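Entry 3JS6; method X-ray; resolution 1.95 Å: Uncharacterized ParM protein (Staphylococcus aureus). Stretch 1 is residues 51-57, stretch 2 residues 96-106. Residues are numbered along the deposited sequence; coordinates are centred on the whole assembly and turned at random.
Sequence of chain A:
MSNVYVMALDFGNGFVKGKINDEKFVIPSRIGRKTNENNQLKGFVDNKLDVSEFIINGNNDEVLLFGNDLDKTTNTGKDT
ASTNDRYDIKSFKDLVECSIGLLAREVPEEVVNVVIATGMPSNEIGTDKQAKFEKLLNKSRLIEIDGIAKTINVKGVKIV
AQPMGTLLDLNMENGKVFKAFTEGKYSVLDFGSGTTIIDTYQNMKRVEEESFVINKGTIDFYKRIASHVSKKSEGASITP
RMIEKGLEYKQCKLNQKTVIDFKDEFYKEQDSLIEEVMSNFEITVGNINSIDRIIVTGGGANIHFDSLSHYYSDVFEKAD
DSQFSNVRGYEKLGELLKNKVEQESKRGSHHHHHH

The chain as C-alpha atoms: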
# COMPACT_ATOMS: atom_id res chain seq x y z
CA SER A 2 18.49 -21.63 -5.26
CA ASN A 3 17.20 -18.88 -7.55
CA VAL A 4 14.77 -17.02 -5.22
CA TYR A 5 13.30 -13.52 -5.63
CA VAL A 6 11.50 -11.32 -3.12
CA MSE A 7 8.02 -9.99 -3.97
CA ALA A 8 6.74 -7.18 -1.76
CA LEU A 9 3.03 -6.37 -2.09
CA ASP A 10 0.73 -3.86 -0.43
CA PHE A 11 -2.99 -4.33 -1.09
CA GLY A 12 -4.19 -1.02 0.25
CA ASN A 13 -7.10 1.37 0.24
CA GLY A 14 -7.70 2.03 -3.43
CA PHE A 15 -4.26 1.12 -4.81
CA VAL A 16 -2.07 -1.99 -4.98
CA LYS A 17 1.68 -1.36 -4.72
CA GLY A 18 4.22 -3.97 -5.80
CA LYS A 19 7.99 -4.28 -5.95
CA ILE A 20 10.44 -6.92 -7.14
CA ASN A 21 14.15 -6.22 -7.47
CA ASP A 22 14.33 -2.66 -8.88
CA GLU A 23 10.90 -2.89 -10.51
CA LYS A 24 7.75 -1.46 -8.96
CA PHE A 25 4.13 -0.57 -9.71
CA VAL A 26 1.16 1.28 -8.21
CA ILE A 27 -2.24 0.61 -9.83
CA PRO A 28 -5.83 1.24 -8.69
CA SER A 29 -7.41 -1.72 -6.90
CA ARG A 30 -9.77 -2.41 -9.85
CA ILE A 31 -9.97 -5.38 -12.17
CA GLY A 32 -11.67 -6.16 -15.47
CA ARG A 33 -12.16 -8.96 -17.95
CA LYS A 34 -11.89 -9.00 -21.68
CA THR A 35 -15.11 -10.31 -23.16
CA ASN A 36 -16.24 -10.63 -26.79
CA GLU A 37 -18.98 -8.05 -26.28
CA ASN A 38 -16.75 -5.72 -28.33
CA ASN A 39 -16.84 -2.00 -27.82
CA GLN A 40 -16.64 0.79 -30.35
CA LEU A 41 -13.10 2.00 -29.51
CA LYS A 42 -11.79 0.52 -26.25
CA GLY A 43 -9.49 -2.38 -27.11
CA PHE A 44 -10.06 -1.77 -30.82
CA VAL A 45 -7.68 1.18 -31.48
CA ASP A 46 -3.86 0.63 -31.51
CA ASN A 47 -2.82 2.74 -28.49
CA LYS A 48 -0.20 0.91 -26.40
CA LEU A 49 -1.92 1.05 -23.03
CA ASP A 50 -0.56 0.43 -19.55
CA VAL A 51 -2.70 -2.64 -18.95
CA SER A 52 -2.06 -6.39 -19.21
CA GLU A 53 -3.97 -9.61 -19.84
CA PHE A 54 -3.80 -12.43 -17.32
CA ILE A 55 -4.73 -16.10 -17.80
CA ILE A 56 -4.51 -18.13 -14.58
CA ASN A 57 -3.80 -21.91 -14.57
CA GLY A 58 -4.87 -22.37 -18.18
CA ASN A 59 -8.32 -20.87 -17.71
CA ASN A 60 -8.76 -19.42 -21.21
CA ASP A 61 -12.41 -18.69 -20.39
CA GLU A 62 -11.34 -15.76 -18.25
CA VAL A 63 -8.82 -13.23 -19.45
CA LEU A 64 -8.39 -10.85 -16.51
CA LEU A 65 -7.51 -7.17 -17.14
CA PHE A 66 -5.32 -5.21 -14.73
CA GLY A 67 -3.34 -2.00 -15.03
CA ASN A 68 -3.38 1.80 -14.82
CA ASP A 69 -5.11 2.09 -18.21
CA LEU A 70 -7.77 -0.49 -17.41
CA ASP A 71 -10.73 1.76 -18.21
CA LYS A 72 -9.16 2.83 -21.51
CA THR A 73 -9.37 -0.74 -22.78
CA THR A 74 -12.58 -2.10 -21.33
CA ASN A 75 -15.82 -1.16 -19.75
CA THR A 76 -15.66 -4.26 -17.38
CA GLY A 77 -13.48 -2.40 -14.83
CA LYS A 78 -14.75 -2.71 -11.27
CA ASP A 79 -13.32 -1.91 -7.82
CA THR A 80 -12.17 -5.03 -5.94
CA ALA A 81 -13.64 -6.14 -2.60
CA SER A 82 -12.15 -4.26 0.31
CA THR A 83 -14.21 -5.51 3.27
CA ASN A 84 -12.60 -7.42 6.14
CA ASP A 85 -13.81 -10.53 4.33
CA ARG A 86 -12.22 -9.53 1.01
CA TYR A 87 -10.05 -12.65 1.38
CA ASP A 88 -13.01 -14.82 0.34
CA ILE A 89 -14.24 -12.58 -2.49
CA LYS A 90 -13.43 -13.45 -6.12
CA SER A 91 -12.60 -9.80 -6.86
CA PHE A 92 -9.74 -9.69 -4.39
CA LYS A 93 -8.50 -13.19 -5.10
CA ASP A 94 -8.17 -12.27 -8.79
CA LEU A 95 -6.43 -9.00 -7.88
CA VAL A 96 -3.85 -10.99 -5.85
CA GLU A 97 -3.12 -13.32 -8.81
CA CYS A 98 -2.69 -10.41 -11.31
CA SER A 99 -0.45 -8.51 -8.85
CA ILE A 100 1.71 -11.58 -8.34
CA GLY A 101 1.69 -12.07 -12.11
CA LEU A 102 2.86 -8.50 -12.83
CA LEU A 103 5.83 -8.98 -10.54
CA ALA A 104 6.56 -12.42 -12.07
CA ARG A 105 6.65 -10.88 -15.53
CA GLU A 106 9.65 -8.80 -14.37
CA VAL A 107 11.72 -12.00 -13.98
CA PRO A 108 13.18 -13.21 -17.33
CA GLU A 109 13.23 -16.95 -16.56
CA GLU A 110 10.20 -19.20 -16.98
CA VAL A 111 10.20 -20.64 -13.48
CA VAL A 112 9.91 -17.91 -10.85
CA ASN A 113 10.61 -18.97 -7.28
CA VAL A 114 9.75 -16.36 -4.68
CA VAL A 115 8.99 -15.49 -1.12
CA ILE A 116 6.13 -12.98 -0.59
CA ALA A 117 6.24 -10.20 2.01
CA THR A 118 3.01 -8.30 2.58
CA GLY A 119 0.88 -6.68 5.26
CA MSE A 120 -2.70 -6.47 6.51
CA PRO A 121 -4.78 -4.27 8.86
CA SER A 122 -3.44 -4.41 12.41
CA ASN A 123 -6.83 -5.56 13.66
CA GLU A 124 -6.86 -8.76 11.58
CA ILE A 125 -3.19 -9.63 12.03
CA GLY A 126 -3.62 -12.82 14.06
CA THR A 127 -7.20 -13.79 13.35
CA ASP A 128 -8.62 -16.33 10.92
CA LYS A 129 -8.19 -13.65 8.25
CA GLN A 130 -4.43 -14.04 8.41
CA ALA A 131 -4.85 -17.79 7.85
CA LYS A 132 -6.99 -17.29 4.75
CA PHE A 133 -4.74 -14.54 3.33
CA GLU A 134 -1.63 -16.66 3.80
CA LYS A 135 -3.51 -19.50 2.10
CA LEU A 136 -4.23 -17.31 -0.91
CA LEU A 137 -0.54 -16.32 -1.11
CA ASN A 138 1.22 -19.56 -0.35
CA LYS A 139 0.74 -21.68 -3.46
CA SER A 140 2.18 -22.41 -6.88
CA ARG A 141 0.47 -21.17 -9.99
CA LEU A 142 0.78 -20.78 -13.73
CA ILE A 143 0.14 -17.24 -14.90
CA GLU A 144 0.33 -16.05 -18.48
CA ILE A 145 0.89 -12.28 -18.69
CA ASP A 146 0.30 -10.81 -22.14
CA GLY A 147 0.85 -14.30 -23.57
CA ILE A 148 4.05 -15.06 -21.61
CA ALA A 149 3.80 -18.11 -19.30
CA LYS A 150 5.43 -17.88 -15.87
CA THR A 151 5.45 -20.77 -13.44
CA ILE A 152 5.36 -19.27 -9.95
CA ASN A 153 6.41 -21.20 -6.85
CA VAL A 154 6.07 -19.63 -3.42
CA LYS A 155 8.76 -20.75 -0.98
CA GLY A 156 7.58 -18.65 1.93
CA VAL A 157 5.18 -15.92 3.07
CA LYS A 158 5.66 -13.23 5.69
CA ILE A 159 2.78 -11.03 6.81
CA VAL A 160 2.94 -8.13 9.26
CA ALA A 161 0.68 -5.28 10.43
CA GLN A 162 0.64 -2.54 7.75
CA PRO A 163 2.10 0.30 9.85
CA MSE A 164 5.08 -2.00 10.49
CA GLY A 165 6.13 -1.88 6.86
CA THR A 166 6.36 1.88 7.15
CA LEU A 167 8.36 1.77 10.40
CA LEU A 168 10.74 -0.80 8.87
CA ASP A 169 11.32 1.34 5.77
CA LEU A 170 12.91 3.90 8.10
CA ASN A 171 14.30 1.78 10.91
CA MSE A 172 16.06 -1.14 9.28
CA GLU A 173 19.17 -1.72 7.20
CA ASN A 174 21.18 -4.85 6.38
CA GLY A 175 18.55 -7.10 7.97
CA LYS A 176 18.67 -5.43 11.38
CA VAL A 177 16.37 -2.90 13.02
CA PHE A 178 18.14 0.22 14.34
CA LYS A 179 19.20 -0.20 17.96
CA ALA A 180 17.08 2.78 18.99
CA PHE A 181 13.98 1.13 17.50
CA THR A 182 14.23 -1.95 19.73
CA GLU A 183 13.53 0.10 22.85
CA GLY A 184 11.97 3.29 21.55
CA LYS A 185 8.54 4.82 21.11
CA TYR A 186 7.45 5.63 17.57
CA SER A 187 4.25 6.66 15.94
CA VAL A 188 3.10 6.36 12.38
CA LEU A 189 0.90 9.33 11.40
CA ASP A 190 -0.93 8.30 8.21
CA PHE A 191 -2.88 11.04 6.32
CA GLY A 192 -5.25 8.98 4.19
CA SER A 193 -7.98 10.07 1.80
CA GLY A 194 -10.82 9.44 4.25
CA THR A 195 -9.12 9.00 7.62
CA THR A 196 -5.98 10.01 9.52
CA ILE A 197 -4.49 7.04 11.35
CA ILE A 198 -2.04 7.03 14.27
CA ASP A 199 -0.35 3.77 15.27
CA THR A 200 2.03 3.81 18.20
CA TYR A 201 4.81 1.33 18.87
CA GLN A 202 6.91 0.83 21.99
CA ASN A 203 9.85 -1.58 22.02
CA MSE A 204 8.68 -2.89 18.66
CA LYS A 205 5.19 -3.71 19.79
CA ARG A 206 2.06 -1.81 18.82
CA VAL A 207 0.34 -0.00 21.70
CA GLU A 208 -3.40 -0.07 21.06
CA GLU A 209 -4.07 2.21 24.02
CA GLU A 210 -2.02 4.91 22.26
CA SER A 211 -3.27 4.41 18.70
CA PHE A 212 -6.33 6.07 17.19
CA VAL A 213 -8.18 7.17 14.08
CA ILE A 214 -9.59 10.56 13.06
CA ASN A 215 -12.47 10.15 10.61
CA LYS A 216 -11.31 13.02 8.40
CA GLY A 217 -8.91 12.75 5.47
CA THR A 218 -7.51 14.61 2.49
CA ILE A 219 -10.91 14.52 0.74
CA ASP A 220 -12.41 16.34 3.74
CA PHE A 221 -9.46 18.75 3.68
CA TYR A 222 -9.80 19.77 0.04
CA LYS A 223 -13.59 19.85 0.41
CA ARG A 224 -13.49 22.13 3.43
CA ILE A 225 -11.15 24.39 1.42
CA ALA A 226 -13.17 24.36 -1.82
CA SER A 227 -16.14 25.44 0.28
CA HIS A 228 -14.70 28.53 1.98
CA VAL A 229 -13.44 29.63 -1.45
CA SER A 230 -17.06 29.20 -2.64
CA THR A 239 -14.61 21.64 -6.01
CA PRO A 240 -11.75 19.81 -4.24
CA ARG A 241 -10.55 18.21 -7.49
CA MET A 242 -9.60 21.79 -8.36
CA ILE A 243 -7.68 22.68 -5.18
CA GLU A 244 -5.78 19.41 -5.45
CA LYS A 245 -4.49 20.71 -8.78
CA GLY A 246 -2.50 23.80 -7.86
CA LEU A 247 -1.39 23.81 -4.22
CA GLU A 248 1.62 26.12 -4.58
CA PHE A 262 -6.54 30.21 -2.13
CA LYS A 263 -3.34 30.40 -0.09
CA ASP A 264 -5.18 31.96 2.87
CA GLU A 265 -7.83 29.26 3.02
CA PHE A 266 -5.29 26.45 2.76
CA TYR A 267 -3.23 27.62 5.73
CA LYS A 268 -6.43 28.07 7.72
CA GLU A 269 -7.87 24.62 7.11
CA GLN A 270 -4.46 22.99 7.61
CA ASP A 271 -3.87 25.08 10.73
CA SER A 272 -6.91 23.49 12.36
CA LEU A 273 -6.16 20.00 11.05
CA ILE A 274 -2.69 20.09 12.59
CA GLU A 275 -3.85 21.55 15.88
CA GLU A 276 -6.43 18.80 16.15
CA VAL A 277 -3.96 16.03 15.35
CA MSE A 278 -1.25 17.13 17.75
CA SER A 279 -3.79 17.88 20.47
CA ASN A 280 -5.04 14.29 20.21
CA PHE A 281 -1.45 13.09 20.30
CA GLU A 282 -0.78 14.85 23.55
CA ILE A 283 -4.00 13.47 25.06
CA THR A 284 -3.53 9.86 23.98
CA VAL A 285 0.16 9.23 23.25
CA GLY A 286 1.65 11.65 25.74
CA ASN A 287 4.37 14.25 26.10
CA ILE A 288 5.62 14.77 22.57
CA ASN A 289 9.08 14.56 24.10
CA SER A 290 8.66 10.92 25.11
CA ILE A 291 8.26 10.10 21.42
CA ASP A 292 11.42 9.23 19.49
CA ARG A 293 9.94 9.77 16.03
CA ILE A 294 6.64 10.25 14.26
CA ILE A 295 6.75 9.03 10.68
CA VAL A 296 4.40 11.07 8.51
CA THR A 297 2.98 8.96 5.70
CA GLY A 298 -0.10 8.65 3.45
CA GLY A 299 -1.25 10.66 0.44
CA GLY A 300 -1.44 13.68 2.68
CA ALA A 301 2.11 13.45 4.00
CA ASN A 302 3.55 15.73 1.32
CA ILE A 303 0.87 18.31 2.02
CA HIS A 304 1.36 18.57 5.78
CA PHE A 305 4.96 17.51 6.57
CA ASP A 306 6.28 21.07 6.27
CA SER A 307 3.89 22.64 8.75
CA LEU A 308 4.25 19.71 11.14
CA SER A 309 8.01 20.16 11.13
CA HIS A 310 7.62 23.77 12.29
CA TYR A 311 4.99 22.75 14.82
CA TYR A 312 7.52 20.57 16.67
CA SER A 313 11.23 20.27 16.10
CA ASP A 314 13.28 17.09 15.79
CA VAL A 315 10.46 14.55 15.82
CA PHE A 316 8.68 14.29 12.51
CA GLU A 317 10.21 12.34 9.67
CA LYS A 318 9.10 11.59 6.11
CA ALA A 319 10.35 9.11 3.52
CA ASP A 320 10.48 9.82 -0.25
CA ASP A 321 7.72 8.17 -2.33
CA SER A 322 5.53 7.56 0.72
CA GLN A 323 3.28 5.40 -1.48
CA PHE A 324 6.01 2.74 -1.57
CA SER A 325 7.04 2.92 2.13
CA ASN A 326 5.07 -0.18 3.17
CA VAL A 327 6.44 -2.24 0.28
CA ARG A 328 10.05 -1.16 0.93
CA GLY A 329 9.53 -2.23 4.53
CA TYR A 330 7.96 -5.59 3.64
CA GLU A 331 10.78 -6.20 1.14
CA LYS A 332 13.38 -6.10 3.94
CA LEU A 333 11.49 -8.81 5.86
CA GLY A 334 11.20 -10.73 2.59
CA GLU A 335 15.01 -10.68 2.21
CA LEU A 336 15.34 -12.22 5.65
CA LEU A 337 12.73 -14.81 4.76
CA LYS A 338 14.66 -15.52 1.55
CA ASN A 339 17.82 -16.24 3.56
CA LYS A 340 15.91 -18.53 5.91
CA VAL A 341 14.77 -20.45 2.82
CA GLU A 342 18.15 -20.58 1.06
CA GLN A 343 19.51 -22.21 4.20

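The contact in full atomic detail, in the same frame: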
# COMPACT_ATOMS: atom_id res chain seq x y z
N VAL A 51 -1.78 -1.65 -19.48
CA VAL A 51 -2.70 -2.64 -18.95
C VAL A 51 -2.29 -3.99 -19.53
O VAL A 51 -1.82 -4.06 -20.67
CB VAL A 51 -4.18 -2.29 -19.33
CG1 VAL A 51 -4.36 -2.33 -20.84
CG2 VAL A 51 -5.15 -3.28 -18.67
N SER A 52 -2.43 -5.06 -18.75
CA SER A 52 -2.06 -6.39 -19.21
C SER A 52 -3.18 -7.41 -19.12
O SER A 52 -4.19 -7.19 -18.44
CB SER A 52 -0.86 -6.90 -18.40
OG SER A 52 0.28 -6.10 -18.62
N GLU A 53 -3.00 -8.52 -19.82
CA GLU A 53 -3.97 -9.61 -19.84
C GLU A 53 -3.40 -10.75 -19.04
O GLU A 53 -2.22 -11.09 -19.22
CB GLU A 53 -4.25 -10.07 -21.27
CG GLU A 53 -4.77 -8.98 -22.17
CD GLU A 53 -5.10 -9.50 -23.56
OE1 GLU A 53 -4.47 -10.49 -24.00
OE2 GLU A 53 -5.98 -8.90 -24.22
N PHE A 54 -4.23 -11.33 -18.17
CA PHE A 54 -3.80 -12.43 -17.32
C PHE A 54 -4.67 -13.68 -17.46
O PHE A 54 -5.91 -13.60 -17.35
CB PHE A 54 -3.83 -12.01 -15.84
CG PHE A 54 -2.97 -10.82 -15.53
CD1 PHE A 54 -3.36 -9.53 -15.89
CD2 PHE A 54 -1.74 -11.00 -14.92
CE1 PHE A 54 -2.53 -8.44 -15.62
CE2 PHE A 54 -0.90 -9.92 -14.66
CZ PHE A 54 -1.30 -8.64 -15.01
N ILE A 55 -4.03 -14.82 -17.72
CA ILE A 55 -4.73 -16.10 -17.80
C ILE A 55 -4.12 -16.94 -16.68
O ILE A 55 -2.90 -17.18 -16.66
CB ILE A 55 -4.53 -16.79 -19.15
CG1 ILE A 55 -5.25 -16.00 -20.24
CG2 ILE A 55 -5.10 -18.21 -19.10
CD1 ILE A 55 -5.02 -16.55 -21.64
N ILE A 56 -4.97 -17.38 -15.76
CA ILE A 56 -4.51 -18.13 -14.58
C ILE A 56 -4.78 -19.63 -14.69
O ILE A 56 -5.92 -20.05 -14.90
CB ILE A 56 -5.23 -17.63 -13.29
CG1 ILE A 56 -5.27 -16.09 -13.22
CG2 ILE A 56 -4.57 -18.26 -12.06
CD1 ILE A 56 -3.93 -15.44 -13.42
N ASN A 57 -3.73 -20.43 -14.50
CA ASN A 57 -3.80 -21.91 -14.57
C ASN A 57 -4.51 -22.48 -15.80
O ASN A 57 -5.26 -23.45 -15.71
CB ASN A 57 -4.44 -22.48 -13.30
CG ASN A 57 -3.55 -22.32 -12.08
OD1 ASN A 57 -2.32 -22.43 -12.17
ND2 ASN A 57 -4.16 -22.03 -10.94
N VAL A 96 -5.10 -10.42 -6.39
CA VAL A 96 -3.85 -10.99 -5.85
C VAL A 96 -3.09 -11.74 -6.96
O VAL A 96 -1.88 -11.55 -7.13
CB VAL A 96 -4.15 -11.93 -4.66
CG1 VAL A 96 -2.86 -12.69 -4.25
CG2 VAL A 96 -4.65 -11.12 -3.48
N GLU A 97 -3.79 -12.59 -7.72
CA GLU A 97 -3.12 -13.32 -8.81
C GLU A 97 -2.51 -12.38 -9.87
O GLU A 97 -1.38 -12.61 -10.32
CB GLU A 97 -4.08 -14.29 -9.52
CG GLU A 97 -4.63 -15.42 -8.65
CD GLU A 97 -3.54 -16.25 -8.03
OE1 GLU A 97 -2.65 -16.68 -8.78
OE2 GLU A 97 -3.57 -16.46 -6.80
N CYS A 98 -3.24 -11.35 -10.31
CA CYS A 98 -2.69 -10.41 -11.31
C CYS A 98 -1.49 -9.61 -10.78
O CYS A 98 -0.57 -9.29 -11.54
CB CYS A 98 -3.78 -9.42 -11.78
SG CYS A 98 -5.13 -10.27 -12.64
N SER A 99 -1.52 -9.27 -9.50
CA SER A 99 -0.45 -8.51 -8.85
C SER A 99 0.79 -9.41 -8.78
O SER A 99 1.91 -9.00 -9.09
CB SER A 99 -0.89 -8.09 -7.45
OG SER A 99 -1.97 -7.17 -7.52
N ILE A 100 0.59 -10.65 -8.39
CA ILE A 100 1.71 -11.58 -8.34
C ILE A 100 2.22 -11.75 -9.77
O ILE A 100 3.43 -11.73 -10.03
CB ILE A 100 1.27 -12.93 -7.74
CG1 ILE A 100 1.13 -12.76 -6.21
CG2 ILE A 100 2.28 -14.02 -8.12
CD1 ILE A 100 0.57 -13.97 -5.48
N GLY A 101 1.30 -11.90 -10.72
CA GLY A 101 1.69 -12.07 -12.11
C GLY A 101 2.51 -10.91 -12.68
O GLY A 101 3.47 -11.14 -13.43
N LEU A 102 2.14 -9.68 -12.34
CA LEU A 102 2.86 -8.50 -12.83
C LEU A 102 4.30 -8.52 -12.33
O LEU A 102 5.22 -8.15 -13.05
CB LEU A 102 2.22 -7.19 -12.36
CG LEU A 102 1.27 -6.39 -13.26
CD1 LEU A 102 1.02 -5.03 -12.57
CD2 LEU A 102 1.87 -6.19 -14.67
N LEU A 103 4.49 -8.91 -11.07
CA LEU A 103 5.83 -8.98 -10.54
C LEU A 103 6.60 -10.13 -11.21
O LEU A 103 7.78 -9.97 -11.56
CB LEU A 103 5.83 -9.13 -9.02
CG LEU A 103 5.22 -7.94 -8.22
CD1 LEU A 103 5.42 -8.18 -6.72
CD2 LEU A 103 5.88 -6.61 -8.62
N ALA A 104 5.92 -11.26 -11.43
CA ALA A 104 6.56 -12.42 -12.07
C ALA A 104 7.04 -12.08 -13.47
O ALA A 104 8.10 -12.55 -13.91
CB ALA A 104 5.58 -13.64 -12.12
N ARG A 105 6.28 -11.24 -14.18
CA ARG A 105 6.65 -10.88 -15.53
C ARG A 105 7.98 -10.11 -15.56
O ARG A 105 8.63 -10.03 -16.60
CB ARG A 105 5.55 -10.03 -16.17
CG ARG A 105 5.67 -9.92 -17.70
CD ARG A 105 6.07 -8.52 -18.11
NE ARG A 105 5.09 -7.52 -17.67
CZ ARG A 105 3.96 -7.26 -18.31
NH1 ARG A 105 3.12 -6.34 -17.83
NH2 ARG A 105 3.67 -7.88 -19.45
N GLU A 106 8.38 -9.54 -14.43
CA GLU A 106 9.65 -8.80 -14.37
C GLU A 106 10.85 -9.72 -14.21
O GLU A 106 11.98 -9.26 -14.17
CB GLU A 106 9.61 -7.77 -13.24
CG GLU A 106 8.59 -6.64 -13.46
CD GLU A 106 8.79 -5.92 -14.79
OE1 GLU A 106 9.94 -5.82 -15.28
OE2 GLU A 106 7.80 -5.44 -15.36

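The apolar part of this contact is built around one aromatic ring. Strand 52-56 crosses helix 96-104 at 111°, and its alternation sends Ser52, Phe54 and Ile56 toward the helix while Glu53 points away. Phe54 lies where the backbones come nearest, its CA 6.4 Å from the CA of Cys98, and gives up the most surface. Cys98 covers one ring face: its CB sits 3.9 Å from the centroid of the Phe54 ring, almost on the normal, a CH-pi contact, and its SG lies 4.0 Å from the same centroid as a sulfur-aromatic contact. The ring edge meets helix backbone at Leu102 N, 3.8 Å from Phe54 CE2, and Gly101 C, 4.1 Å from the same atom; Phe54 CE2 also comes within 3.2 Å of Cys98 O. Gly101 leaves room beside the ring: an ideal CB there would fall 3.2 Å from Phe54 CD2, which is tight. Beyond the glycine, Leu102 CG packs 3.8 Å from Phe54 CZ. Ile56 continues the apolar row more loosely, its CD1 4.1 Å from Glu97 CB, so that the aliphatic base of an acidic residue serves as packing surface.

The polar part is a single hydrogen bond at the other end of the strand. Arg105 NH1 donates to Ser52 OG at 3.0 Å with an angle of 157°, and the hydroxyl lies near the guanidinium plane, as a well-directed N-H bond requires.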